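Alpha-1,2-mannosidase (Bacteroides thetaiotaomicron, PDB 2WW2) hydrolyses alpha-mannosidic linkages, probably alpha-1,2 bonds, as a calcium-dependent, inverting member of glycoside hydrolase family 92. Local coordinates at residues S155-E159 against C216-K220; F188-I193 against F221-A225; M543-D548 against L593-Q599; G598-Q604 against P720-T726. All coordinates share one frame; numbering follows the deposited sequence. Where two conformers were deposited one is given.

The four contacts form two pairs at distant parts of the chain. Contacts 1 and 2 lie in the N-terminal beta domain with centres about 15 Å apart, and their segments alternate along the sequence: 155-159, 188-193, 216-220 and 221-225. Strand 216-221 carries the second segment of contact 1 and leads straight into that of contact 2. Contacts 3 and 4 come later, on the other side of the chain's centre. Their own centres are about 10 Å apart, and they share G598 and Q599, just before helix 600-613. Roughly 63 to 68 Å separates the centres of one pair from those of the other, with nearest atoms about 52 Å apart, so each packs its own region.

Contact 1 (S155-E159 against C216-K220); sequences SITIE and CAYLK
Strands 155-159 and 216-220 run in nearly the same direction, 21° apart, with axes 7.5 Å from each other at closest approach. The CA atoms of I156 and A217 come within 7.0 Å, and no hydrogen bond crosses. This spacing fits two layers of the N-terminal domain's beta-sandwich facing each other rather than neighbours in one sheet. The backbone bonding agrees: I156 and I158 pair with V210 and T208 on one side of their strand and T157 with K166 on the other, whereas C216 pairs with Y198.

The two isoleucines do most of the reaching. In I156 the CG2 branch is anti to the backbone N, and its methyl meets the CB of A217 at 3.8 Å. The other branch extends past it and lays CD1 against the backbone of C216, 3.5 Å from C216 C. I158, one repeat along the strand, brings its CD1 to the same alanine methyl, 3.9 Å from A217 CB. A217 CB is thus met by a methyl from each isoleucine, and the side-chain contacts are apolar. Y218 directs its CB away, and its hydroxyl bonds H205. V165 touches both I156 and L219, linking the layers further. At the far end the packing is looser, with I158 CG2 resting 4.4 Å from L219 CD2.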
# COMPACT_ATOMS: atom_id res chain seq x y z
N SER A 155 17.91 -36.61 33.11
CA SER A 155 18.70 -37.79 33.49
C SER A 155 18.37 -38.94 32.56
O SER A 155 17.24 -39.05 32.06
CB SER A 155 18.39 -38.20 34.93
OG SER A 155 17.01 -38.53 35.04
N ILE A 156 19.36 -39.79 32.34
CA ILE A 156 19.18 -40.98 31.53
C ILE A 156 19.90 -42.14 32.20
O ILE A 156 21.01 -41.98 32.71
CB ILE A 156 19.80 -40.81 30.12
CG1 ILE A 156 19.24 -39.58 29.41
CG2 ILE A 156 19.54 -42.06 29.26
CD1 ILE A 156 19.94 -39.28 28.07
N THR A 157 19.27 -43.31 32.19
CA THR A 157 19.90 -44.54 32.65
C THR A 157 19.80 -45.60 31.55
O THR A 157 18.74 -45.79 30.96
CB THR A 157 19.27 -45.05 33.96
OG1 THR A 157 19.42 -44.06 34.98
CG2 THR A 157 19.94 -46.34 34.42
N ILE A 158 20.90 -46.28 31.28
CA ILE A 158 20.92 -47.32 30.26
C ILE A 158 21.04 -48.66 30.96
O ILE A 158 21.80 -48.78 31.92
CB ILE A 158 22.15 -47.19 29.34
CG1 ILE A 158 22.29 -45.77 28.79
CG2 ILE A 158 22.10 -48.25 28.19
CD1 ILE A 158 23.55 -45.55 27.97
N GLU A 159 20.30 -49.65 30.49
CA GLU A 159 20.46 -51.02 30.97
C GLU A 159 20.73 -51.88 29.75
O GLU A 159 19.83 -52.52 29.22
CB GLU A 159 19.20 -51.47 31.71
CG GLU A 159 18.89 -50.60 32.93
CD GLU A 159 17.67 -51.07 33.69
OE1 GLU A 159 16.56 -50.57 33.42
OE2 GLU A 159 17.82 -51.96 34.55
N CYS A 216 22.61 -36.69 27.17
CA CYS A 216 22.33 -37.58 26.05
C CYS A 216 22.95 -38.95 26.35
O CYS A 216 23.79 -39.11 27.26
CB CYS A 216 22.93 -37.02 24.74
SG CYS A 216 22.32 -35.35 24.26
N ALA A 217 22.54 -39.95 25.58
CA ALA A 217 23.13 -41.28 25.72
C ALA A 217 23.21 -41.85 24.33
O ALA A 217 22.40 -41.48 23.46
CB ALA A 217 22.26 -42.17 26.59
N TYR A 218 24.18 -42.71 24.11
CA TYR A 218 24.24 -43.41 22.83
C TYR A 218 24.25 -44.91 23.05
O TYR A 218 24.71 -45.40 24.07
CB TYR A 218 25.45 -42.98 21.99
CG TYR A 218 26.75 -43.67 22.35
CD1 TYR A 218 27.06 -44.93 21.81
CD2 TYR A 218 27.66 -43.08 23.21
CE1 TYR A 218 28.24 -45.56 22.12
CE2 TYR A 218 28.85 -43.72 23.54
CZ TYR A 218 29.13 -44.96 22.98
OH TYR A 218 30.30 -45.60 23.29
N LEU A 219 23.73 -45.61 22.05
CA LEU A 219 23.73 -47.05 21.99
C LEU A 219 24.26 -47.40 20.62
O LEU A 219 23.90 -46.75 19.64
CB LEU A 219 22.30 -47.57 22.12
CG LEU A 219 21.67 -47.22 23.46
CD1 LEU A 219 20.80 -45.97 23.31
CD2 LEU A 219 20.86 -48.38 23.95
N LYS A 220 25.15 -48.40 20.56
CA LYS A 220 25.70 -48.86 19.29
C LYS A 220 25.22 -50.28 19.02
O LYS A 220 25.17 -51.11 19.94
CB LYS A 220 27.23 -48.83 19.37
CG LYS A 220 27.95 -49.14 18.06
CD LYS A 220 29.47 -49.03 18.30
CE LYS A 220 30.24 -48.83 17.01
NZ LYS A 220 30.19 -50.04 16.15

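Contact 2 (F188-I193 against F221-A225); sequences FSHPVI and FDVPA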
# COMPACT_ATOMS: atom_id res chain seq x y z
N PHE A 188 14.98 -51.58 22.79
CA PHE A 188 15.56 -51.82 21.47
C PHE A 188 15.48 -53.31 21.17
O PHE A 188 15.64 -54.16 22.07
CB PHE A 188 17.02 -51.32 21.42
CG PHE A 188 17.15 -49.83 21.66
CD1 PHE A 188 17.21 -48.94 20.60
CD2 PHE A 188 17.16 -49.32 22.95
CE1 PHE A 188 17.31 -47.56 20.82
CE2 PHE A 188 17.26 -47.95 23.18
CZ PHE A 188 17.34 -47.07 22.12
N SER A 189 15.24 -53.65 19.91
CA SER A 189 15.04 -55.04 19.54
C SER A 189 16.33 -55.85 19.49
O SER A 189 16.31 -57.07 19.59
CB SER A 189 14.33 -55.11 18.18
OG SER A 189 15.11 -54.46 17.19
N HIS A 190 17.46 -55.17 19.33
CA HIS A 190 18.73 -55.86 19.10
C HIS A 190 19.72 -55.55 20.21
O HIS A 190 19.59 -54.54 20.90
CB HIS A 190 19.30 -55.44 17.74
CG HIS A 190 18.64 -56.12 16.58
ND1 HIS A 190 17.40 -55.76 16.11
CD2 HIS A 190 19.07 -57.13 15.78
CE1 HIS A 190 17.07 -56.54 15.09
NE2 HIS A 190 18.08 -57.38 14.87
N PRO A 191 20.72 -56.43 20.41
CA PRO A 191 21.72 -56.26 21.46
C PRO A 191 22.46 -54.94 21.36
O PRO A 191 22.85 -54.52 20.25
CB PRO A 191 22.71 -57.39 21.20
CG PRO A 191 21.91 -58.44 20.48
CD PRO A 191 20.89 -57.71 19.67
N VAL A 192 22.67 -54.32 22.51
CA VAL A 192 23.41 -53.09 22.62
C VAL A 192 24.89 -53.44 22.81
O VAL A 192 25.29 -53.89 23.87
CB VAL A 192 22.92 -52.27 23.83
CG1 VAL A 192 23.77 -51.01 24.03
CG2 VAL A 192 21.44 -51.91 23.65
N ILE A 193 25.69 -53.25 21.77
CA ILE A 193 27.09 -53.67 21.77
C ILE A 193 27.98 -52.71 22.55
O ILE A 193 28.85 -53.16 23.31
CB ILE A 193 27.62 -53.77 20.33
CG1 ILE A 193 26.69 -54.65 19.50
CG2 ILE A 193 29.05 -54.34 20.32
CD1 ILE A 193 26.36 -55.98 20.14
N PHE A 221 24.85 -50.57 17.77
CA PHE A 221 24.27 -51.87 17.42
C PHE A 221 25.09 -52.64 16.39
O PHE A 221 26.06 -52.13 15.84
CB PHE A 221 22.82 -51.72 16.95
CG PHE A 221 21.93 -51.06 17.96
CD1 PHE A 221 21.32 -51.82 18.95
CD2 PHE A 221 21.78 -49.68 17.98
CE1 PHE A 221 20.52 -51.20 19.91
CE2 PHE A 221 21.00 -49.06 18.92
CZ PHE A 221 20.36 -49.81 19.89
N ASP A 222 24.68 -53.88 16.15
CA ASP A 222 25.28 -54.69 15.10
C ASP A 222 24.17 -55.47 14.43
O ASP A 222 24.21 -56.70 14.35
CB ASP A 222 26.32 -55.65 15.68
CG ASP A 222 27.16 -56.29 14.62
OD1 ASP A 222 27.18 -55.76 13.48
OD2 ASP A 222 27.81 -57.31 14.91
N VAL A 223 23.15 -54.75 13.97
CA VAL A 223 22.02 -55.36 13.28
C VAL A 223 22.52 -56.05 12.01
O VAL A 223 23.22 -55.43 11.21
CB VAL A 223 20.97 -54.30 12.90
CG1 VAL A 223 19.76 -54.98 12.21
CG2 VAL A 223 20.51 -53.50 14.14
N PRO A 224 22.16 -57.33 11.81
CA PRO A 224 22.65 -57.98 10.59
C PRO A 224 22.01 -57.43 9.32
O PRO A 224 20.88 -56.95 9.34
CB PRO A 224 22.28 -59.47 10.79
CG PRO A 224 21.78 -59.61 12.23
CD PRO A 224 21.36 -58.22 12.68
N ALA A 225 22.73 -57.49 8.21
CA ALA A 225 22.16 -57.06 6.93
C ALA A 225 20.79 -57.71 6.71
O ALA A 225 20.59 -58.89 7.02
CB ALA A 225 23.10 -57.40 5.78
O HOH W 1 22.85 -55.36 17.75
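Both phenylalanines, F188 and F221, set CG beside the backbone N and anti to the carbonyl carbon (chi1 -61° and -58°), which lets their rings converge. The CB of F221 points away from residues 188-193, yet the ring swings back, and its CZ lies 3.3 Å from F188 CD1. The ring planes are tilted by 37°, so the pair is oblique. H190 O lies in the plane of the F221 ring at its edge, 3.6 Å from F221 CE1. On the same ring atom V192 CG2 rests 3.9 Å from F221 CE1. With an alanine in place of F221, F188 and the V192 methyl would probably lose their shared partner, leaving a gap between the two loops.

H190 forms a second focus. V223 CG1 stands over one face of its imidazole, 4.2 Å from the centroid and displaced toward the rim, a CH-pi contact. Both ring nitrogens are engaged, which fixes the imidazole's rotation: H190 ND1 is hydrogen-bonded to S189 OG at 2.8 Å, and NE2 to E227. Between the backbones a water donates to P191 O at 2.6 Å and accepts from D222 N, bridging loops that share no direct hydrogen bond.

Here two loops of the beta domain meet, one joining strands 182-188 and 194-198, the other strands 216-221 and 229-236. L229 of strand 229-236 touches H190 and F221, and V145 of strand 143-148 packs on both phenylalanines.

Contact 3 (M543-D548 against L593-Q599); sequences MIARLD and LYDYIGQ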
# COMPACT_ATOMS: atom_id res chain seq x y z
N MET A 543 -24.16 -1.28 7.13
CA MET A 543 -23.37 -2.43 7.53
C MET A 543 -22.99 -3.30 6.33
O MET A 543 -21.85 -3.74 6.21
CB MET A 543 -24.06 -3.29 8.60
CG MET A 543 -23.18 -4.47 9.00
SD MET A 543 -23.91 -5.63 10.14
CE MET A 543 -23.46 -4.92 11.70
N ILE A 544 -23.95 -3.53 5.44
CA ILE A 544 -23.69 -4.26 4.22
C ILE A 544 -22.59 -3.58 3.39
O ILE A 544 -21.73 -4.24 2.80
CB ILE A 544 -24.97 -4.38 3.37
CG1 ILE A 544 -25.97 -5.33 4.04
CG2 ILE A 544 -24.63 -4.80 1.94
CD1 ILE A 544 -27.40 -5.18 3.54
N ALA A 545 -22.62 -2.26 3.35
CA ALA A 545 -21.65 -1.49 2.59
C ALA A 545 -20.26 -1.65 3.18
O ALA A 545 -19.28 -1.75 2.45
CB ALA A 545 -22.04 -0.02 2.56
N ARG A 546 -20.17 -1.68 4.49
CA ARG A 546 -18.89 -1.83 5.15
C ARG A 546 -18.31 -3.23 5.00
O ARG A 546 -17.09 -3.39 4.89
CB ARG A 546 -18.99 -1.39 6.59
CG ARG A 546 -19.36 0.07 6.66
CD ARG A 546 -19.49 0.56 8.07
NE ARG A 546 -18.26 0.40 8.84
CZ ARG A 546 -18.05 1.00 10.00
NH1 ARG A 546 -18.98 1.80 10.50
NH2 ARG A 546 -16.91 0.81 10.66
N LEU A 547 -19.18 -4.23 4.97
CA LEU A 547 -18.75 -5.59 4.70
C LEU A 547 -18.25 -5.65 3.26
O LEU A 547 -17.19 -6.23 2.98
CB LEU A 547 -19.90 -6.58 4.87
CG LEU A 547 -20.28 -6.93 6.31
CD1 LEU A 547 -21.57 -7.74 6.28
CD2 LEU A 547 -19.16 -7.71 6.98
N ASP A 548 -19.01 -5.03 2.36
CA ASP A 548 -18.62 -4.97 0.97
C ASP A 548 -17.24 -4.30 0.81
O ASP A 548 -16.45 -4.71 -0.03
CB ASP A 548 -19.67 -4.24 0.13
CG ASP A 548 -20.94 -5.06 -0.09
OD1 ASP A 548 -20.96 -6.28 0.23
OD2 ASP A 548 -21.92 -4.49 -0.59
N LEU A 593 -21.91 -12.47 8.21
CA LEU A 593 -22.80 -11.43 8.76
C LEU A 593 -23.89 -11.02 7.77
O LEU A 593 -24.94 -10.52 8.17
CB LEU A 593 -22.01 -10.23 9.27
CG LEU A 593 -21.20 -10.47 10.55
CD1 LEU A 593 -20.27 -9.28 10.88
CD2 LEU A 593 -22.12 -10.74 11.71
N TYR A 594 -23.66 -11.21 6.48
CA TYR A 594 -24.72 -10.91 5.51
C TYR A 594 -25.99 -11.72 5.78
O TYR A 594 -27.07 -11.29 5.38
CB TYR A 594 -24.28 -11.17 4.09
CG TYR A 594 -23.13 -10.32 3.56
CD1 TYR A 594 -23.35 -9.02 3.11
CD2 TYR A 594 -21.86 -10.86 3.43
CE1 TYR A 594 -22.31 -8.26 2.58
CE2 TYR A 594 -20.80 -10.10 2.90
CZ TYR A 594 -21.03 -8.81 2.48
OH TYR A 594 -19.99 -8.08 1.95
N ASP A 595 -25.86 -12.87 6.44
CA ASP A 595 -27.01 -13.73 6.81
C ASP A 595 -27.95 -13.07 7.79
O ASP A 595 -29.11 -13.48 7.92
CB ASP A 595 -26.54 -15.03 7.48
CG ASP A 595 -26.07 -16.11 6.50
OD1 ASP A 595 -26.32 -16.01 5.28
OD2 ASP A 595 -25.47 -17.11 6.97
N TYR A 596 -27.45 -12.06 8.51
CA TYR A 596 -28.18 -11.41 9.60
C TYR A 596 -28.87 -10.12 9.15
O TYR A 596 -29.70 -9.55 9.88
CB TYR A 596 -27.22 -11.09 10.76
CG TYR A 596 -26.64 -12.32 11.43
CD1 TYR A 596 -27.04 -12.70 12.71
CD2 TYR A 596 -25.71 -13.10 10.77
CE1 TYR A 596 -26.52 -13.84 13.32
CE2 TYR A 596 -25.18 -14.25 11.36
CZ TYR A 596 -25.60 -14.61 12.64
OH TYR A 596 -25.08 -15.75 13.20
N ILE A 597 -28.52 -9.65 7.96
CA ILE A 597 -28.96 -8.34 7.52
C ILE A 597 -29.53 -8.39 6.10
O ILE A 597 -29.56 -7.37 5.42
CB ILE A 597 -27.82 -7.30 7.63
CG1 ILE A 597 -26.65 -7.68 6.72
CG2 ILE A 597 -27.31 -7.24 9.04
CD1 ILE A 597 -25.37 -6.94 7.05
N GLY A 598 -29.92 -9.58 5.65
CA GLY A 598 -30.79 -9.70 4.48
C GLY A 598 -30.17 -9.97 3.13
O GLY A 598 -30.87 -9.91 2.12
N GLN A 599 -28.88 -10.27 3.07
CA GLN A 599 -28.29 -10.56 1.77
C GLN A 599 -27.40 -11.80 1.81
O GLN A 599 -26.19 -11.71 1.59
CB GLN A 599 -27.50 -9.35 1.26
CG GLN A 599 -28.34 -8.06 1.17
CD GLN A 599 -27.62 -6.96 0.41
OE1 GLN A 599 -26.39 -6.94 0.34
NE2 GLN A 599 -28.38 -6.02 -0.14
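Y594 and L547 make the central meeting of helix and loop in this part of the catalytic domain. L547 CD1 stands over the middle of the phenol ring, 3.8 Å from its centroid and 10° off the normal, a well-aligned CH-pi contact. The two side chains slide past each other in opposite directions, which also places L547 CB 3.3 Å from Y594 OH. At its end the phenol donates a hydrogen bond of 2.7 Å from Y594 OH to D548 OD1, meeting that oxygen on its anti side and 18° out of the carboxylate plane.

Beside this pair, I597 CD1 enters the helix surface among three residues. It lies 3.7 Å from M543 SD, tightly against I544 with 3.5 Å between I597 CD1 and I544 CG1, and 4.0 Å from L547 CD1. I597 reaches there with CG1 between its backbone N and carbonyl carbon (chi1 62°). Q599 crosses I544 at about a right angle, its amide carbon CD 3.6 Å from I544 CD1.

A second shell positions these groups. K602 forms a salt bridge with D548 OD2 and a hydrogen bond with Q599 OE1, so one ammonium steadies both the phenol's acceptor and the glutamine amide. Backbone bonds from Y596 N to L593 O and from Q599 N to Y594 O keep the loop compact. W524 packs on L547 and L593.

The loop follows helix 565-577 and leads into helix 600-613, while helix 540-551, touched at A545 and D548 by a second subunit, rests through M543 on helix 530-537.

Contact 4 (G598-Q604 against P720-T726); sequences GQPWKTQ and PNQQRGT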
# COMPACT_ATOMS: atom_id res chain seq x y z
N GLY A 598 -29.92 -9.58 5.65
CA GLY A 598 -30.79 -9.70 4.48
C GLY A 598 -30.17 -9.97 3.13
O GLY A 598 -30.87 -9.91 2.12
N GLN A 599 -28.88 -10.27 3.07
CA GLN A 599 -28.29 -10.56 1.77
C GLN A 599 -27.40 -11.80 1.81
O GLN A 599 -26.19 -11.71 1.59
CB GLN A 599 -27.50 -9.35 1.26
CG GLN A 599 -28.34 -8.06 1.17
CD GLN A 599 -27.62 -6.96 0.41
OE1 GLN A 599 -26.39 -6.94 0.34
NE2 GLN A 599 -28.38 -6.02 -0.14
N PRO A 600 -28.01 -12.97 2.09
CA PRO A 600 -27.25 -14.23 2.23
C PRO A 600 -26.44 -14.58 0.99
O PRO A 600 -25.45 -15.30 1.08
CB PRO A 600 -28.34 -15.29 2.51
CG PRO A 600 -29.64 -14.63 2.18
CD PRO A 600 -29.44 -13.15 2.37
N TRP A 601 -26.86 -14.08 -0.18
CA TRP A 601 -26.14 -14.40 -1.41
C TRP A 601 -24.71 -13.88 -1.41
O TRP A 601 -23.84 -14.48 -2.01
CB TRP A 601 -26.90 -13.94 -2.67
CG TRP A 601 -27.20 -12.46 -2.73
CD1 TRP A 601 -26.43 -11.48 -3.31
CD2 TRP A 601 -28.37 -11.80 -2.23
NE1 TRP A 601 -27.05 -10.25 -3.17
CE2 TRP A 601 -28.24 -10.42 -2.52
CE3 TRP A 601 -29.51 -12.25 -1.56
CZ2 TRP A 601 -29.21 -9.49 -2.16
CZ3 TRP A 601 -30.49 -11.31 -1.21
CH2 TRP A 601 -30.33 -9.95 -1.51
N LYS A 602 -24.48 -12.76 -0.71
CA LYS A 602 -23.13 -12.23 -0.58
C LYS A 602 -22.23 -13.11 0.31
O LYS A 602 -21.06 -13.29 0.02
CB LYS A 602 -23.18 -10.78 -0.09
CG LYS A 602 -23.79 -9.82 -1.15
CD LYS A 602 -23.69 -8.34 -0.69
CE LYS A 602 -24.12 -7.36 -1.78
NZ LYS A 602 -24.18 -5.98 -1.19
N THR A 603 -22.79 -13.66 1.39
CA THR A 603 -22.12 -14.67 2.19
C THR A 603 -21.73 -15.84 1.30
O THR A 603 -20.58 -16.28 1.31
CB THR A 603 -23.05 -15.18 3.34
OG1 THR A 603 -23.16 -14.17 4.34
CG2 THR A 603 -22.48 -16.45 3.97
N GLN A 604 -22.67 -16.30 0.48
CA GLN A 604 -22.45 -17.45 -0.37
C GLN A 604 -21.32 -17.18 -1.37
O GLN A 604 -20.42 -18.02 -1.55
CB GLN A 604 -23.75 -17.80 -1.11
CG GLN A 604 -24.84 -18.36 -0.20
CD GLN A 604 -26.26 -18.09 -0.72
OE1 GLN A 604 -26.48 -17.91 -1.93
NE2 GLN A 604 -27.22 -18.06 0.20
N PRO A 720 -27.48 -15.27 -8.03
CA PRO A 720 -28.06 -15.23 -6.68
C PRO A 720 -29.56 -15.19 -6.76
O PRO A 720 -30.11 -14.68 -7.74
CB PRO A 720 -27.53 -13.92 -6.11
CG PRO A 720 -27.21 -13.08 -7.33
CD PRO A 720 -26.71 -14.06 -8.35
N ASN A 721 -30.23 -15.73 -5.74
CA ASN A 721 -31.67 -15.60 -5.61
C ASN A 721 -31.97 -14.52 -4.58
O ASN A 721 -31.93 -14.77 -3.38
CB ASN A 721 -32.31 -16.91 -5.17
CG ASN A 721 -33.83 -16.79 -5.03
OD1 ASN A 721 -34.40 -15.71 -5.15
ND2 ASN A 721 -34.50 -17.91 -4.77
N GLN A 722 -32.28 -13.32 -5.07
CA GLN A 722 -32.42 -12.17 -4.18
C GLN A 722 -33.74 -12.12 -3.44
O GLN A 722 -33.98 -11.19 -2.67
CB GLN A 722 -32.15 -10.86 -4.94
CG GLN A 722 -30.67 -10.68 -5.24
CD GLN A 722 -30.38 -9.55 -6.19
OE1 GLN A 722 -31.20 -8.67 -6.40
NE2 GLN A 722 -29.20 -9.58 -6.78
N GLN A 723 -34.59 -13.11 -3.67
CA GLN A 723 -35.87 -13.20 -2.95
C GLN A 723 -35.81 -14.18 -1.80
O GLN A 723 -36.82 -14.41 -1.15
CB GLN A 723 -37.01 -13.65 -3.87
CG GLN A 723 -37.05 -12.98 -5.22
CD GLN A 723 -38.41 -13.02 -5.85
OE1 GLN A 723 -38.62 -13.70 -6.85
NE2 GLN A 723 -39.37 -12.30 -5.25
N ARG A 724 -34.66 -14.81 -1.58
CA ARG A 724 -34.57 -15.86 -0.57
C ARG A 724 -33.74 -15.41 0.62
O ARG A 724 -32.64 -14.87 0.46
CB ARG A 724 -33.95 -17.13 -1.18
CG ARG A 724 -33.69 -18.21 -0.17
CD ARG A 724 -33.12 -19.49 -0.77
NE ARG A 724 -33.10 -20.49 0.29
CZ ARG A 724 -32.20 -20.50 1.26
NH1 ARG A 724 -31.21 -19.63 1.24
NH2 ARG A 724 -32.28 -21.40 2.24
N GLY A 725 -34.24 -15.65 1.82
CA GLY A 725 -33.46 -15.39 3.03
C GLY A 725 -33.37 -13.92 3.40
O GLY A 725 -32.43 -13.51 4.08
N THR A 726 -34.35 -13.13 2.96
CA THR A 726 -34.30 -11.68 3.15
C THR A 726 -35.23 -11.17 4.25
O THR A 726 -35.23 -9.99 4.57
CB THR A 726 -34.67 -10.95 1.84
OG1 THR A 726 -36.00 -11.30 1.47
CG2 THR A 726 -33.72 -11.36 0.71
O HOH W 2 -30.01 -18.15 -0.80
O HOH W 3 -28.63 -17.14 -3.70
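W601 lies with its indole between residues of both segments: a chi1 of 58° puts Q599 CB over one face and Q722 CG over the other. Q722 CG is 3.6 Å from the centroid of the six-membered ring, 13° off the normal, a CH-pi contact. The glutamine crosses the indole at about a right angle, with its amide plane 24° from the ring's. At the ring edge, in plane, T726 CG2 approaches W601 CZ3 to 3.8 Å. W601 CB meets P720 CB at 3.5 Å. If a serine stood at W601, Q722 CG would probably lose the ring face it lies on and T726 CG2 the ring edge beside it, leaving a gap between helix and loop.

P600 CG lies 3.5 Å from R724 O, against the loop backbone. G725, at positive phi, passes close to P600 CG, where there is little room for a CB. Residues 721-724 form a type I turn, reinforced by an Asx turn in which N721 OD1 accepts from Q723 N at 3.0 Å. Two waters complete the polar side, one joining Q604 NE2 to R724 NH1, the other Q604 OE1 to N721 N; R724 NH2 bonds F696 O.

Thus the start of helix 600-613 is joined to the loop after strand 710-717, beside strand 685-691, where Q604 bonds I686 and N721 bonds R687; Q722 reaches S59 of a second subunit.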